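Local coordinates for probable glucarate dehydratase (Mycobacterium smegmatis str. MC2 155, PDB 3VDG), which probably acts as a metal-dependent acid-sugar dehydratase of the enolase superfamily, with glucarate as its presumed substrate, at residues A[56-61]-A[74-79]; A[34-39]-A[60-65]; A[169-174]-A[203-208]. All coordinates share one frame; numbering follows the deposited sequence.

Interaction 1: A[56-61]-A[74-79]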
loop_
_atom_site.group_PDB
_atom_site.type_symbol
_atom_site.label_atom_id
_atom_site.label_comp_id
_atom_site.label_asym_id
_atom_site.label_seq_id
_atom_site.Cartn_x
_atom_site.Cartn_y
_atom_site.Cartn_z
ATOM N N ALA A 56 1.721 24.894 -22.207
ATOM C CA ALA A 56 2.121 23.751 -21.401
ATOM C C ALA A 56 1.817 22.497 -22.235
ATOM O O ALA A 56 0.836 22.488 -22.987
ATOM C CB ALA A 56 1.313 23.738 -20.112
ATOM N N LEU A 57 2.638 21.456 -22.098
ATOM C CA LEU A 57 2.470 20.212 -22.882
ATOM C C LEU A 57 1.993 19.041 -22.020
ATOM O O LEU A 57 2.450 18.885 -20.894
ATOM C CB LEU A 57 3.812 19.797 -23.496
ATOM C CG LEU A 57 4.614 20.821 -24.297
ATOM C CD1 LEU A 57 5.917 20.176 -24.769
ATOM C CD2 LEU A 57 3.806 21.379 -25.446
ATOM N N ARG A 58 1.083 18.219 -22.540
ATOM C CA ARG A 58 0.704 16.949 -21.881
ATOM C C ARG A 58 0.534 15.892 -22.967
ATOM O O ARG A 58 0.430 16.231 -24.159
ATOM C CB ARG A 58 -0.593 17.091 -21.080
ATOM C CG ARG A 58 -0.563 18.202 -20.038
ATOM C CD ARG A 58 0.320 17.857 -18.852
ATOM N NE ARG A 58 -0.354 16.942 -17.926
ATOM C CZ ARG A 58 0.206 16.476 -16.827
ATOM N NH1 ARG A 58 1.458 16.839 -16.508
ATOM N NH2 ARG A 58 -0.480 15.653 -16.047
ATOM N N ALA A 59 0.572 14.622 -22.573
ATOM C CA ALA A 59 0.298 13.515 -23.493
ATOM C C ALA A 59 -0.938 12.798 -22.970
ATOM O O ALA A 59 -1.031 12.480 -21.785
ATOM C CB ALA A 59 1.486 12.561 -23.583
ATOM N N VAL A 60 -1.906 12.605 -23.847
ATOM C CA VAL A 60 -3.128 11.865 -23.519
ATOM C C VAL A 60 -2.955 10.429 -23.963
ATOM O O VAL A 60 -2.567 10.159 -25.122
ATOM C CB VAL A 60 -4.338 12.483 -24.227
ATOM C CG1 VAL A 60 -5.561 11.563 -24.110
ATOM C CG2 VAL A 60 -4.628 13.870 -23.643
ATOM N N ILE A 61 -3.202 9.501 -23.040
ATOM C CA ILE A 61 -3.180 8.073 -23.336
ATOM C C ILE A 61 -4.602 7.577 -23.479
ATOM O O ILE A 61 -5.432 7.786 -22.597
ATOM C CB ILE A 61 -2.473 7.226 -22.241
ATOM C CG1 ILE A 61 -0.950 7.302 -22.378
ATOM C CG2 ILE A 61 -2.836 5.747 -22.373
ATOM C CD1 ILE A 61 -0.370 8.646 -22.024
ATOM N N GLU A 74 -3.032 10.487 -18.395
ATOM C CA GLU A 74 -2.459 11.771 -18.813
ATOM C C GLU A 74 -1.112 11.914 -18.151
ATOM O O GLU A 74 -0.944 11.557 -16.974
ATOM C CB GLU A 74 -3.370 12.932 -18.388
ATOM C CG GLU A 74 -2.854 14.321 -18.781
ATOM C CD GLU A 74 -3.686 15.448 -18.172
ATOM O OE1 GLU A 74 -4.907 15.272 -17.954
ATOM O OE2 GLU A 74 -3.125 16.534 -17.917
ATOM N N THR A 75 -0.141 12.428 -18.902
ATOM C CA THR A 75 1.221 12.523 -18.392
ATOM C C THR A 75 1.948 13.678 -19.092
ATOM O O THR A 75 1.322 14.464 -19.823
ATOM C CB THR A 75 1.938 11.166 -18.629
ATOM O OG1 THR A 75 3.271 11.201 -18.100
ATOM C CG2 THR A 75 1.994 10.855 -20.105
ATOM N N TYR A 76 3.251 13.791 -18.868
ATOM C CA TYR A 76 4.079 14.819 -19.529
ATOM C C TYR A 76 4.228 14.529 -21.022
ATOM O O TYR A 76 3.884 13.442 -21.481
ATOM C CB TYR A 76 5.476 14.863 -18.862
ATOM C CG TYR A 76 5.396 14.712 -17.349
ATOM C CD1 TYR A 76 4.919 15.761 -16.556
ATOM C CD2 TYR A 76 5.752 13.510 -16.724
ATOM C CE1 TYR A 76 4.809 15.629 -15.160
ATOM C CE2 TYR A 76 5.638 13.356 -15.337
ATOM C CZ TYR A 76 5.171 14.416 -14.562
ATOM O OH TYR A 76 5.055 14.287 -13.195
ATOM N N ALA A 77 4.782 15.477 -21.777
ATOM C CA ALA A 77 4.955 15.280 -23.222
ATOM C C ALA A 77 6.330 15.635 -23.767
ATOM O O ALA A 77 6.474 15.849 -24.971
ATOM C CB ALA A 77 3.891 16.040 -23.997
ATOM N N ASP A 78 7.344 15.690 -22.914
ATOM C CA ASP A 78 8.705 15.880 -23.434
ATOM C C ASP A 78 9.051 14.810 -24.473
ATOM O O ASP A 78 8.566 13.691 -24.399
ATOM C CB ASP A 78 9.741 15.866 -22.307
ATOM C CG ASP A 78 9.693 17.129 -21.433
ATOM O OD1 ASP A 78 8.734 17.936 -21.536
ATOM O OD2 ASP A 78 10.633 17.310 -20.624
ATOM N N THR A 79 9.912 15.155 -25.429
ATOM C CA THR A 79 10.348 14.231 -26.487
ATOM C C THR A 79 10.725 12.820 -26.020
ATOM O O THR A 79 10.201 11.816 -26.514
ATOM C CB THR A 79 11.553 14.833 -27.245
ATOM O OG1 THR A 79 11.150 16.081 -27.822
ATOM C CG2 THR A 79 12.034 13.892 -28.342
#
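Arg58 and Glu74 form a buried salt bridge across the beta hairpin of strands 55-65 and 70-75, part of the antiparallel sheet of the enolase-superfamily capping domain. Arg58 NE gives Glu74 OE2 a bond of 2.8 Å, nearly in the guanidinium plane and onto the anti lone pair; NH2 adds a weak second bond to the same oxygen. The two planes stand 82° apart, and a single carboxylate oxygen meets both N-H groups, not the two-oxygen grip of a coplanar pair. Bends at chi2 and chi3 fold the arginine back over the partner strand, where one guanidinium face lies above Thr75 O and NH1 comes to 3.6 Å from Tyr76 CD1. In the backbone, Ala59 and Thr75 make a hydrogen-bonded pair, with Ala59 N to Thr75 O at 2.9 Å and Thr75 N to Ala59 O at 3.0 Å. On their side of the sheet, Ile61 CD1 packs on Thr75 CG2, whose OG1 bonds to His81. Further out, Leu348 N also bonds to Glu74 OE2, Ser351 N holds OE1, and Ser351 OG takes Arg58 NH2, tying the hairpin to the barrel side. Past the paired residues, Ala77 turns its methyl inward, CB resting 3.8 Å from Leu57 CB.

Interaction 2: A[34-39]-A[60-65]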
loop_
_atom_site.group_PDB
_atom_site.type_symbol
_atom_site.label_atom_id
_atom_site.label_comp_id
_atom_site.label_asym_id
_atom_site.label_seq_id
_atom_site.Cartn_x
_atom_site.Cartn_y
_atom_site.Cartn_z
ATOM N N ARG A 34 -3.137 4.659 -27.960
ATOM C CA ARG A 34 -2.949 5.862 -28.765
ATOM C C ARG A 34 -2.461 6.967 -27.827
ATOM O O ARG A 34 -3.147 7.300 -26.864
ATOM C CB ARG A 34 -4.286 6.260 -29.392
ATOM C CG ARG A 34 -4.759 5.251 -30.437
ATOM C CD ARG A 34 -6.191 5.517 -30.838
ATOM N NE ARG A 34 -7.137 5.039 -29.837
ATOM C CZ ARG A 34 -8.349 5.560 -29.675
ATOM N NH1 ARG A 34 -8.742 6.565 -30.442
ATOM N NH2 ARG A 34 -9.170 5.086 -28.758
ATOM N N VAL A 35 -1.270 7.494 -28.094
ATOM C CA VAL A 35 -0.684 8.586 -27.307
ATOM C C VAL A 35 -0.761 9.891 -28.118
ATOM O O VAL A 35 -0.198 9.973 -29.206
ATOM C CB VAL A 35 0.796 8.297 -26.965
ATOM C CG1 VAL A 35 1.378 9.416 -26.094
ATOM C CG2 VAL A 35 0.938 6.945 -26.286
ATOM N N THR A 36 -1.460 10.896 -27.596
ATOM C CA THR A 36 -1.672 12.157 -28.307
ATOM C C THR A 36 -1.080 13.324 -27.515
ATOM O O THR A 36 -1.626 13.714 -26.479
ATOM C CB THR A 36 -3.180 12.442 -28.500
ATOM O OG1 THR A 36 -3.801 11.314 -29.124
ATOM C CG2 THR A 36 -3.406 13.679 -29.382
ATOM N N PRO A 37 0.030 13.901 -28.003
ATOM C CA PRO A 37 0.530 15.096 -27.303
ATOM C C PRO A 37 -0.377 16.305 -27.563
ATOM O O PRO A 37 -0.895 16.462 -28.666
ATOM C CB PRO A 37 1.964 15.276 -27.860
ATOM C CG PRO A 37 2.035 14.450 -29.102
ATOM C CD PRO A 37 0.931 13.422 -29.073
ATOM N N VAL A 38 -0.624 17.114 -26.535
ATOM C CA VAL A 38 -1.461 18.300 -26.663
ATOM C C VAL A 38 -0.741 19.499 -26.049
ATOM O O VAL A 38 0.204 19.328 -25.273
ATOM C CB VAL A 38 -2.807 18.107 -25.947
ATOM C CG1 VAL A 38 -3.572 16.945 -26.588
ATOM C CG2 VAL A 38 -2.581 17.863 -24.448
ATOM N N ALA A 39 -1.179 20.709 -26.391
ATOM C CA ALA A 39 -0.623 21.926 -25.779
ATOM C C ALA A 39 -1.766 22.885 -25.512
ATOM O O ALA A 39 -2.704 22.995 -26.306
ATOM C CB ALA A 39 0.440 22.561 -26.684
ATOM N N VAL A 60 -1.906 12.605 -23.847
ATOM C CA VAL A 60 -3.128 11.865 -23.519
ATOM C C VAL A 60 -2.955 10.429 -23.963
ATOM O O VAL A 60 -2.567 10.159 -25.122
ATOM C CB VAL A 60 -4.338 12.483 -24.227
ATOM C CG1 VAL A 60 -5.561 11.563 -24.110
ATOM C CG2 VAL A 60 -4.628 13.870 -23.643
ATOM N N ILE A 61 -3.202 9.501 -23.040
ATOM C CA ILE A 61 -3.180 8.073 -23.336
ATOM C C ILE A 61 -4.602 7.577 -23.479
ATOM O O ILE A 61 -5.432 7.786 -22.597
ATOM C CB ILE A 61 -2.473 7.226 -22.241
ATOM C CG1 ILE A 61 -0.950 7.302 -22.378
ATOM C CG2 ILE A 61 -2.836 5.747 -22.373
ATOM C CD1 ILE A 61 -0.370 8.646 -22.024
ATOM N N GLN A 62 -4.882 6.939 -24.612
ATOM C CA GLN A 62 -6.147 6.224 -24.795
ATOM C C GLN A 62 -5.749 4.764 -24.888
ATOM O O GLN A 62 -5.035 4.355 -25.816
ATOM C CB GLN A 62 -6.866 6.691 -26.063
ATOM C CG GLN A 62 -7.672 7.972 -25.876
ATOM C CD GLN A 62 -8.120 8.576 -27.203
ATOM O OE1 GLN A 62 -7.292 8.933 -28.039
ATOM N NE2 GLN A 62 -9.428 8.691 -27.394
ATOM N N LEU A 63 -6.143 3.983 -23.888
ATOM C CA LEU A 63 -5.674 2.607 -23.795
ATOM C C LEU A 63 -6.832 1.729 -24.268
ATOM O O LEU A 63 -7.884 1.698 -23.634
ATOM C CB LEU A 63 -5.294 2.273 -22.343
ATOM C CG LEU A 63 -4.806 0.840 -22.127
ATOM C CD1 LEU A 63 -3.446 0.675 -22.777
ATOM C CD2 LEU A 63 -4.724 0.466 -20.648
ATOM N N ASP A 64 -6.629 1.037 -25.388
ATOM C CA ASP A 64 -7.685 0.263 -26.047
ATOM C C ASP A 64 -7.638 -1.219 -25.669
ATOM O O ASP A 64 -6.556 -1.781 -25.482
ATOM C CB ASP A 64 -7.535 0.423 -27.561
ATOM C CG ASP A 64 -7.687 1.882 -27.999
ATOM O OD1 ASP A 64 -8.619 2.552 -27.507
ATOM O OD2 ASP A 64 -6.879 2.360 -28.821
ATOM N N THR A 65 -8.808 -1.848 -25.565
ATOM C CA THR A 65 -8.901 -3.252 -25.129
ATOM C C THR A 65 -9.731 -4.085 -26.114
ATOM O O THR A 65 -10.461 -3.538 -26.941
ATOM C CB THR A 65 -9.590 -3.380 -23.754
ATOM O OG1 THR A 65 -10.958 -2.963 -23.875
ATOM C CG2 THR A 65 -8.879 -2.534 -22.691
HETATM O O HOH W 1 -4.695 9.599 -27.341
#
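Arg34 reaches over Gln62 to Asp64, two residues further along the neighbouring strand. Its CB lies near Gln62 O, then CG and CD run past Asp64 OD2, and the bend at chi3 (-78°) turns the guanidinium side-on to the carboxylate. NE bonds to Asp64 OD2 at 2.9 Å, somewhat tilted from the guanidinium plane, and NH2 bonds to Asp64 OD1 at 2.9 Å, closer to that plane. Both oxygens use syn lone pairs and the groups are nearly coplanar, 25° apart; the two-point grip fixes their mutual rotation. NH1 instead lies by the Gln62 amide, which stacks on one guanidinium face with OE1 3.7 Å from NH1. A water bridges this same side of the sheet: it hydrogen-bonds to Arg34 O, Gln62 OE1 and Thr36 OG1, the last 2.6 Å away. The backbones pair in regular antiparallel fashion, Arg34 with Gln62 and Thr36 with Val60 each closed by two hydrogen bonds, while Val35 and Ile61 form the non-hydrogen-bonded pair between them. Strand 55-65 is the middle of the three-stranded sheet, and Thr70 of strand 70-75 also bonds to Asp64 OD1. Helix 407-420 packs against Thr36 and Val38, and Glu407 at its start takes Gln62 NE2; Ile61 and Leu63 face helix 131-151.

Interaction 3: A[169-174]-A[203-208]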
loop_
_atom_site.group_PDB
_atom_site.type_symbol
_atom_site.label_atom_id
_atom_site.label_comp_id
_atom_site.label_asym_id
_atom_site.label_seq_id
_atom_site.Cartn_x
_atom_site.Cartn_y
_atom_site.Cartn_z
ATOM N N PHE A 169 -9.260 21.732 -2.746
ATOM C CA PHE A 169 -8.043 22.149 -3.413
ATOM C C PHE A 169 -7.627 23.530 -2.917
ATOM O O PHE A 169 -8.431 24.268 -2.325
ATOM C CB PHE A 169 -8.239 22.195 -4.921
ATOM C CG PHE A 169 -8.319 20.840 -5.561
ATOM C CD1 PHE A 169 -7.204 20.279 -6.182
ATOM C CD2 PHE A 169 -9.509 20.122 -5.539
ATOM C CE1 PHE A 169 -7.271 19.013 -6.769
ATOM C CE2 PHE A 169 -9.585 18.866 -6.130
ATOM C CZ PHE A 169 -8.467 18.309 -6.738
ATOM N N SER A 170 -6.367 23.876 -3.159
ATOM C CA SER A 170 -5.856 25.195 -2.767
ATOM C C SER A 170 -5.814 26.150 -3.956
ATOM O O SER A 170 -5.860 25.724 -5.111
ATOM C CB SER A 170 -4.460 25.068 -2.165
ATOM O OG SER A 170 -3.579 24.497 -3.111
ATOM N N ALA A 171 -5.748 27.446 -3.655
ATOM C CA ALA A 171 -5.507 28.492 -4.647
ATOM C C ALA A 171 -3.985 28.546 -4.848
ATOM O O ALA A 171 -3.244 28.813 -3.900
ATOM C CB ALA A 171 -5.990 29.828 -4.077
ATOM N N TYR A 172 -3.521 28.282 -6.066
ATOM C CA TYR A 172 -2.089 28.206 -6.340
ATOM C C TYR A 172 -1.642 29.542 -6.964
ATOM O O TYR A 172 -1.804 29.750 -8.158
ATOM C CB TYR A 172 -1.817 27.044 -7.313
ATOM C CG TYR A 172 -0.398 26.494 -7.273
ATOM C CD1 TYR A 172 0.675 27.295 -6.878
ATOM C CD2 TYR A 172 -0.132 25.178 -7.650
ATOM C CE1 TYR A 172 1.971 26.800 -6.846
ATOM C CE2 TYR A 172 1.166 24.673 -7.618
ATOM C CZ TYR A 172 2.210 25.488 -7.221
ATOM O OH TYR A 172 3.492 24.993 -7.186
ATOM N N LEU A 173 -1.118 30.449 -6.131
ATOM C CA LEU A 173 -0.732 31.804 -6.544
ATOM C C LEU A 173 0.719 31.866 -7.063
ATOM O O LEU A 173 1.596 31.179 -6.544
ATOM C CB LEU A 173 -0.864 32.762 -5.334
ATOM C CG LEU A 173 -2.195 32.736 -4.574
ATOM C CD1 LEU A 173 -2.273 33.841 -3.519
ATOM C CD2 LEU A 173 -3.383 32.841 -5.532
ATOM N N PHE A 174 0.950 32.707 -8.074
ATOM C CA PHE A 174 2.274 32.898 -8.661
ATOM C C PHE A 174 2.516 34.394 -8.886
ATOM O O PHE A 174 1.627 35.123 -9.312
ATOM C CB PHE A 174 2.330 32.277 -10.056
ATOM C CG PHE A 174 2.425 30.772 -10.071
ATOM C CD1 PHE A 174 1.283 29.988 -9.923
ATOM C CD2 PHE A 174 3.641 30.149 -10.295
ATOM C CE1 PHE A 174 1.362 28.607 -9.974
ATOM C CE2 PHE A 174 3.734 28.760 -10.352
ATOM C CZ PHE A 174 2.582 27.990 -10.189
ATOM N N ARG A 203 -9.373 37.281 -6.978
ATOM C CA ARG A 203 -9.970 36.898 -8.241
ATOM C C ARG A 203 -10.150 35.382 -8.286
ATOM O O ARG A 203 -11.200 34.883 -8.667
ATOM C CB ARG A 203 -9.098 37.371 -9.404
ATOM C CG ARG A 203 -9.730 37.215 -10.781
ATOM C CD ARG A 203 -8.883 37.894 -11.855
ATOM N NE ARG A 203 -9.569 37.978 -13.148
ATOM C CZ ARG A 203 -9.454 37.080 -14.129
ATOM N NH1 ARG A 203 -8.681 36.014 -13.987
ATOM N NH2 ARG A 203 -10.114 37.246 -15.265
ATOM N N MET A 204 -9.118 34.648 -7.884
ATOM C CA MET A 204 -9.149 33.182 -7.961
ATOM C C MET A 204 -10.146 32.584 -6.963
ATOM O O MET A 204 -10.924 31.679 -7.288
ATOM C CB MET A 204 -7.748 32.623 -7.709
ATOM C CG MET A 204 -7.545 31.208 -8.208
ATOM S SD MET A 204 -5.899 30.583 -7.751
ATOM C CE MET A 204 -4.883 31.417 -8.955
ATOM N N ILE A 205 -10.142 33.101 -5.747
ATOM C CA ILE A 205 -11.027 32.585 -4.719
ATOM C C ILE A 205 -12.507 32.957 -4.922
ATOM O O ILE A 205 -13.395 32.177 -4.577
ATOM C CB ILE A 205 -10.546 33.003 -3.329
ATOM C CG1 ILE A 205 -9.242 32.247 -2.993
ATOM C CG2 ILE A 205 -11.617 32.726 -2.289
ATOM C CD1 ILE A 205 -8.458 32.850 -1.852
ATOM N N ASP A 206 -12.775 34.132 -5.490
ATOM C CA ASP A 206 -14.143 34.485 -5.914
ATOM C C ASP A 206 -14.658 33.479 -6.930
ATOM O O ASP A 206 -15.821 33.117 -6.911
ATOM C CB ASP A 206 -14.185 35.875 -6.558
ATOM C CG ASP A 206 -14.084 36.997 -5.536
ATOM O OD1 ASP A 206 -14.168 36.698 -4.332
ATOM O OD2 ASP A 206 -13.914 38.173 -5.934
ATOM N N GLU A 207 -13.793 33.053 -7.842
ATOM C CA GLU A 207 -14.211 32.166 -8.917
ATOM C C GLU A 207 -14.316 30.692 -8.448
ATOM O O GLU A 207 -15.274 30.006 -8.782
ATOM C CB GLU A 207 -13.277 32.351 -10.121
ATOM C CG GLU A 207 -13.315 31.282 -11.200
ATOM C CD GLU A 207 -14.473 31.433 -12.160
ATOM O OE1 GLU A 207 -15.346 32.298 -11.928
ATOM O OE2 GLU A 207 -14.507 30.674 -13.152
ATOM N N TYR A 208 -13.372 30.227 -7.634
ATOM C CA TYR A 208 -13.294 28.798 -7.288
ATOM C C TYR A 208 -13.690 28.429 -5.869
ATOM O O TYR A 208 -14.084 27.298 -5.611
ATOM C CB TYR A 208 -11.891 28.255 -7.600
ATOM C CG TYR A 208 -11.628 28.221 -9.089
ATOM C CD1 TYR A 208 -12.013 27.132 -9.850
ATOM C CD2 TYR A 208 -11.025 29.286 -9.734
ATOM C CE1 TYR A 208 -11.803 27.093 -11.215
ATOM C CE2 TYR A 208 -10.808 29.253 -11.112
ATOM C CZ TYR A 208 -11.194 28.148 -11.837
ATOM O OH TYR A 208 -10.980 28.094 -13.200
#
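Met204 pushes its thioether from helix 194-208 onto strand 166-174, in the first beta-alpha-beta unit of the barrel domain, where strand 213-216 completes the crossover. The close packing centres on this one side chain. With CG anti to the backbone N (chi1 -160°), the chain runs out from the helix, and its bend at chi3 lays the terminal methyl along the strand. SD meets Ala171 CB at 3.8 Å, and CE lies 3.6 Å from Tyr172 O and 4.0 Å from Leu173 CD2. Beside the Ala171 methyl, the sulfur also nears the backbone, 3.7 Å from Tyr172 N. Ile205 makes a looser approach, CG1 to Ala171 CB at 4.2 Å. No hydrogen bond joins the two segments, whose axes are 9.2 Å apart, and the contact is van der Waals packing, mostly apolar. The loose side is the outer one, where Arg203, Asp206 and Glu207 are exposed and make no contact with the strand segment. Tyr172 leaves the strand away from the helix; its side chain comes within about 4 Å (nearest atoms) of bound acetate and formate, probably from the crystallisation liquor, and its hydroxyl bonds to Lys216. Leu173 and Ile205 both pack against Ile213 of strand 213-216.

How the interactions relate
Interactions 1 and 2 are built on opposite edges of strand 55-65 and share Val60 and Ile61; Arg58 O lies 2.7 Å from Val38 N, a probable hydrogen bond linking them. Both combine backbone pairing with an arginine-carboxylate bridge, but the settings differ. In interaction 1 the pair is buried facing the barrel, with one oxygen shared by two nitrogens of the arginine, the second weakly, whereas in interaction 2 the arginine is exposed, on an outer strand of the sheet, and grips both oxygens side-on. Interaction 3 belongs to the barrel domain, its centre about 24 Å from that of interaction 1 and 29 Å from that of interaction 2. Also buried, it relies on packing of a thioether and aliphatic carbons between strand and helix.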